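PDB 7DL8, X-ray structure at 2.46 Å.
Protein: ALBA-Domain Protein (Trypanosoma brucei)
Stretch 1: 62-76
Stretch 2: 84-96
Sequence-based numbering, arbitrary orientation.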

# COMPACT_ATOMS: atom_id res chain seq x y z
N GLN A 62 -16.02 -9.17 12.25
CA GLN A 62 -16.33 -10.38 13.00
C GLN A 62 -16.93 -10.07 14.37
O GLN A 62 -17.22 -11.01 15.12
CB GLN A 62 -15.07 -11.25 13.17
CG GLN A 62 -14.38 -11.62 11.87
CD GLN A 62 -13.09 -12.41 12.08
OE1 GLN A 62 -12.87 -12.98 13.14
NE2 GLN A 62 -12.23 -12.43 11.06
N GLN A 63 -17.11 -8.79 14.69
CA GLN A 63 -17.72 -8.36 15.95
C GLN A 63 -16.96 -8.93 17.15
O GLN A 63 -17.56 -9.31 18.16
CB GLN A 63 -19.20 -8.74 16.01
N MET A 64 -15.64 -8.98 17.04
CA MET A 64 -14.79 -9.55 18.08
C MET A 64 -14.19 -8.50 19.01
O MET A 64 -14.01 -8.78 20.20
CB MET A 64 -13.65 -10.35 17.46
CG MET A 64 -14.10 -11.49 16.57
SD MET A 64 -15.03 -12.73 17.47
CE MET A 64 -13.72 -13.85 17.93
N VAL A 65 -13.87 -7.31 18.51
CA VAL A 65 -13.18 -6.30 19.30
C VAL A 65 -13.95 -4.99 19.24
O VAL A 65 -14.82 -4.78 18.40
CB VAL A 65 -11.73 -6.08 18.83
CG1 VAL A 65 -11.00 -7.40 18.68
CG2 VAL A 65 -11.71 -5.29 17.52
N VAL A 66 -13.62 -4.11 20.18
CA VAL A 66 -14.03 -2.72 20.15
C VAL A 66 -12.78 -1.86 20.29
O VAL A 66 -11.88 -2.19 21.06
CB VAL A 66 -15.05 -2.39 21.25
CG1 VAL A 66 -16.41 -2.99 20.92
CG2 VAL A 66 -14.57 -2.89 22.60
N VAL A 67 -12.72 -0.77 19.53
CA VAL A 67 -11.55 0.10 19.54
C VAL A 67 -11.61 0.99 20.78
O VAL A 67 -12.59 1.70 20.99
CB VAL A 67 -11.48 0.94 18.26
CG1 VAL A 67 -10.31 1.91 18.33
CG2 VAL A 67 -11.35 0.03 17.04
N LYS A 68 -10.56 0.93 21.59
CA LYS A 68 -10.47 1.76 22.79
C LYS A 68 -9.70 3.05 22.57
O LYS A 68 -10.00 4.05 23.22
CB LYS A 68 -9.83 0.96 23.93
CG LYS A 68 -9.69 1.73 25.24
CD LYS A 68 -8.83 0.99 26.24
CE LYS A 68 -8.62 1.81 27.50
NZ LYS A 68 -7.89 3.08 27.23
N LYS A 69 -8.74 3.06 21.65
CA LYS A 69 -7.90 4.23 21.43
C LYS A 69 -7.11 4.06 20.15
O LYS A 69 -6.66 2.95 19.83
CB LYS A 69 -6.94 4.44 22.62
CG LYS A 69 -6.33 5.83 22.69
CD LYS A 69 -5.60 6.03 24.00
CE LYS A 69 -4.16 5.55 23.91
NZ LYS A 69 -3.62 5.17 25.25
N ILE A 70 -6.94 5.16 19.41
CA ILE A 70 -6.08 5.22 18.24
C ILE A 70 -5.20 6.45 18.37
O ILE A 70 -5.71 7.56 18.54
CB ILE A 70 -6.88 5.27 16.92
CG1 ILE A 70 -7.86 4.10 16.83
CG2 ILE A 70 -5.94 5.26 15.73
CD1 ILE A 70 -8.69 4.10 15.57
N THR A 71 -3.89 6.26 18.31
CA THR A 71 -2.93 7.35 18.37
C THR A 71 -1.94 7.24 17.22
O THR A 71 -1.62 6.14 16.76
CB THR A 71 -2.16 7.38 19.71
OG1 THR A 71 -1.28 6.25 19.78
CG2 THR A 71 -3.12 7.35 20.89
N THR A 72 -1.46 8.39 16.77
CA THR A 72 -0.40 8.47 15.77
C THR A 72 0.82 9.16 16.37
O THR A 72 0.70 10.01 17.26
CB THR A 72 -0.87 9.24 14.52
OG1 THR A 72 -1.21 10.58 14.88
CG2 THR A 72 -2.07 8.55 13.90
N SER A 73 1.99 8.78 15.88
CA SER A 73 3.25 9.32 16.39
C SER A 73 4.28 9.29 15.27
O SER A 73 4.04 8.75 14.19
CB SER A 73 3.74 8.54 17.61
OG SER A 73 4.36 7.33 17.23
N ARG A 74 5.44 9.89 15.55
CA ARG A 74 6.53 9.97 14.58
C ARG A 74 7.84 9.60 15.26
O ARG A 74 8.21 10.19 16.28
CB ARG A 74 6.62 11.38 13.98
CG ARG A 74 7.53 11.48 12.78
CD ARG A 74 7.32 12.80 12.05
NE ARG A 74 6.73 12.59 10.73
CZ ARG A 74 6.65 13.53 9.79
NH1 ARG A 74 7.13 14.74 10.02
NH2 ARG A 74 6.09 13.25 8.62
N GLN A 75 8.54 8.61 14.69
CA GLN A 75 9.84 8.17 15.15
C GLN A 75 10.85 8.27 14.02
O GLN A 75 10.50 8.51 12.86
CB GLN A 75 9.78 6.73 15.69
CG GLN A 75 9.18 5.73 14.73
CD GLN A 75 9.08 4.34 15.33
OE1 GLN A 75 9.80 3.42 14.93
NE2 GLN A 75 8.18 4.17 16.29
N VAL A 76 12.13 8.09 14.36
CA VAL A 76 13.21 8.15 13.39
C VAL A 76 13.46 6.75 12.85
O VAL A 76 13.10 5.74 13.47
CB VAL A 76 14.48 8.76 14.01
CG1 VAL A 76 15.46 9.20 12.92
CG2 VAL A 76 14.13 9.93 14.91
N PRO A 84 11.96 10.58 8.69
CA PRO A 84 11.08 10.22 9.80
C PRO A 84 10.11 9.12 9.41
O PRO A 84 9.72 8.99 8.24
CB PRO A 84 10.35 11.53 10.12
CG PRO A 84 10.32 12.25 8.81
CD PRO A 84 11.62 11.90 8.12
N VAL A 85 9.70 8.34 10.40
CA VAL A 85 8.80 7.21 10.22
C VAL A 85 7.56 7.45 11.07
O VAL A 85 7.67 7.63 12.29
CB VAL A 85 9.47 5.87 10.58
CG1 VAL A 85 8.50 4.72 10.40
CG2 VAL A 85 10.72 5.66 9.75
N ASP A 86 6.40 7.45 10.43
CA ASP A 86 5.14 7.64 11.14
C ASP A 86 4.56 6.30 11.57
O ASP A 86 4.80 5.26 10.95
CB ASP A 86 4.14 8.39 10.26
CG ASP A 86 4.55 9.82 10.00
OD1 ASP A 86 4.99 10.49 10.96
OD2 ASP A 86 4.46 10.27 8.84
N LYS A 87 3.79 6.33 12.66
CA LYS A 87 3.31 5.12 13.31
C LYS A 87 1.88 5.30 13.79
O LYS A 87 1.52 6.37 14.31
CB LYS A 87 4.23 4.75 14.48
CG LYS A 87 3.65 3.77 15.48
CD LYS A 87 4.63 3.53 16.61
CE LYS A 87 4.08 2.57 17.65
NZ LYS A 87 4.91 2.56 18.88
N ILE A 88 1.07 4.27 13.61
CA ILE A 88 -0.29 4.22 14.15
C ILE A 88 -0.33 3.13 15.21
O ILE A 88 0.43 2.15 15.16
CB ILE A 88 -1.34 3.97 13.05
CG1 ILE A 88 -2.74 4.38 13.54
CG2 ILE A 88 -1.34 2.52 12.60
CD1 ILE A 88 -3.80 4.33 12.46
N GLU A 89 -1.21 3.30 16.20
CA GLU A 89 -1.37 2.33 17.28
C GLU A 89 -2.84 2.27 17.67
O GLU A 89 -3.40 3.26 18.16
CB GLU A 89 -0.51 2.69 18.49
CG GLU A 89 -0.58 1.67 19.62
CD GLU A 89 0.27 2.05 20.81
OE1 GLU A 89 -0.16 2.92 21.60
OE2 GLU A 89 1.37 1.47 20.96
N ILE A 90 -3.47 1.12 17.44
CA ILE A 90 -4.87 0.90 17.76
C ILE A 90 -4.95 -0.06 18.94
O ILE A 90 -4.37 -1.15 18.90
CB ILE A 90 -5.65 0.34 16.55
CG1 ILE A 90 -5.53 1.29 15.36
CG2 ILE A 90 -7.11 0.11 16.92
CD1 ILE A 90 -5.24 0.59 14.05
N VAL A 91 -5.66 0.36 19.99
CA VAL A 91 -5.87 -0.47 21.17
C VAL A 91 -7.25 -1.09 21.07
O VAL A 91 -8.26 -0.38 20.99
CB VAL A 91 -5.73 0.36 22.46
CG1 VAL A 91 -5.90 -0.53 23.69
CG2 VAL A 91 -4.40 1.08 22.49
N VAL A 92 -7.31 -2.42 21.07
CA VAL A 92 -8.56 -3.15 20.96
C VAL A 92 -8.76 -3.98 22.22
O VAL A 92 -7.80 -4.49 22.81
CB VAL A 92 -8.58 -4.05 19.70
CG1 VAL A 92 -8.39 -3.22 18.45
CG2 VAL A 92 -7.52 -5.14 19.79
N THR A 93 -10.02 -4.09 22.64
CA THR A 93 -10.43 -4.94 23.75
C THR A 93 -11.53 -5.87 23.28
O THR A 93 -12.04 -5.74 22.16
CB THR A 93 -10.90 -4.12 24.96
OG1 THR A 93 -12.16 -3.50 24.66
CG2 THR A 93 -9.88 -3.04 25.32
N LYS A 94 -11.91 -6.81 24.14
CA LYS A 94 -12.96 -7.75 23.80
C LYS A 94 -14.29 -7.03 23.59
O LYS A 94 -14.63 -6.10 24.33
CB LYS A 94 -13.13 -8.79 24.90
CG LYS A 94 -12.21 -9.99 24.82
CD LYS A 94 -12.51 -10.94 25.96
CE LYS A 94 -11.29 -11.73 26.37
NZ LYS A 94 -10.31 -10.89 27.10
N ALA A 95 -15.03 -7.46 22.58
CA ALA A 95 -16.40 -7.00 22.40
C ALA A 95 -17.34 -7.90 23.18
O ALA A 95 -16.94 -8.94 23.71
CB ALA A 95 -16.77 -6.97 20.92
N ASP A 96 -18.61 -7.50 23.26
CA ASP A 96 -19.58 -8.32 23.97
C ASP A 96 -19.88 -9.56 23.15
O ASP A 96 -20.15 -9.47 21.94
CB ASP A 96 -20.85 -7.52 24.24

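The two stretches pair as antiparallel strands, and most of the hydrogen bonds between them are backbone to backbone. Thr-71 and Glu-89 bond in both directions: Thr-71 N to Glu-89 O is 3.0 Å, and Glu-89 N to Thr-71 O is 2.9 Å. Ser-73 with Lys-87, Gln-75 with Val-85, and Val-66 with Thr-93 repeat this reciprocal pattern. A beta bulge breaks the regularity. Val-91 O accepts from Lys-68 N at 2.7 Å, but Val-91 N donates to Lys-69 O at 2.8 Å, so two residues of one strand share a single partner and the register shifts by one. Beyond the strand end, Ala-95 N still reaches Met-64 O at 2.9 Å.

CA-H...O contacts fill in between these bonds. Thr-72 CA lies 3.2 Å from Lys-87 O.

One salt bridge joins the side chains. Arg-74 NE donates to Asp-86 OD1 at 2.7 Å, near the guanidinium plane. Pro-84 CB lies over one face of that group.

Three apolar contacts lie on the face that carries Val-67, Ile-70, Ile-88 and Ile-90. Ile-70 CG1 meets Ile-90 CG1 at 3.9 Å, and Ile-70 CG2 meets Ile-88 CG1 at 4.0 Å. Val-67 CG1 packs on Ile-90 CG2 at 3.9 Å. Ile-90 therefore touches side chains from both sides of the bulge.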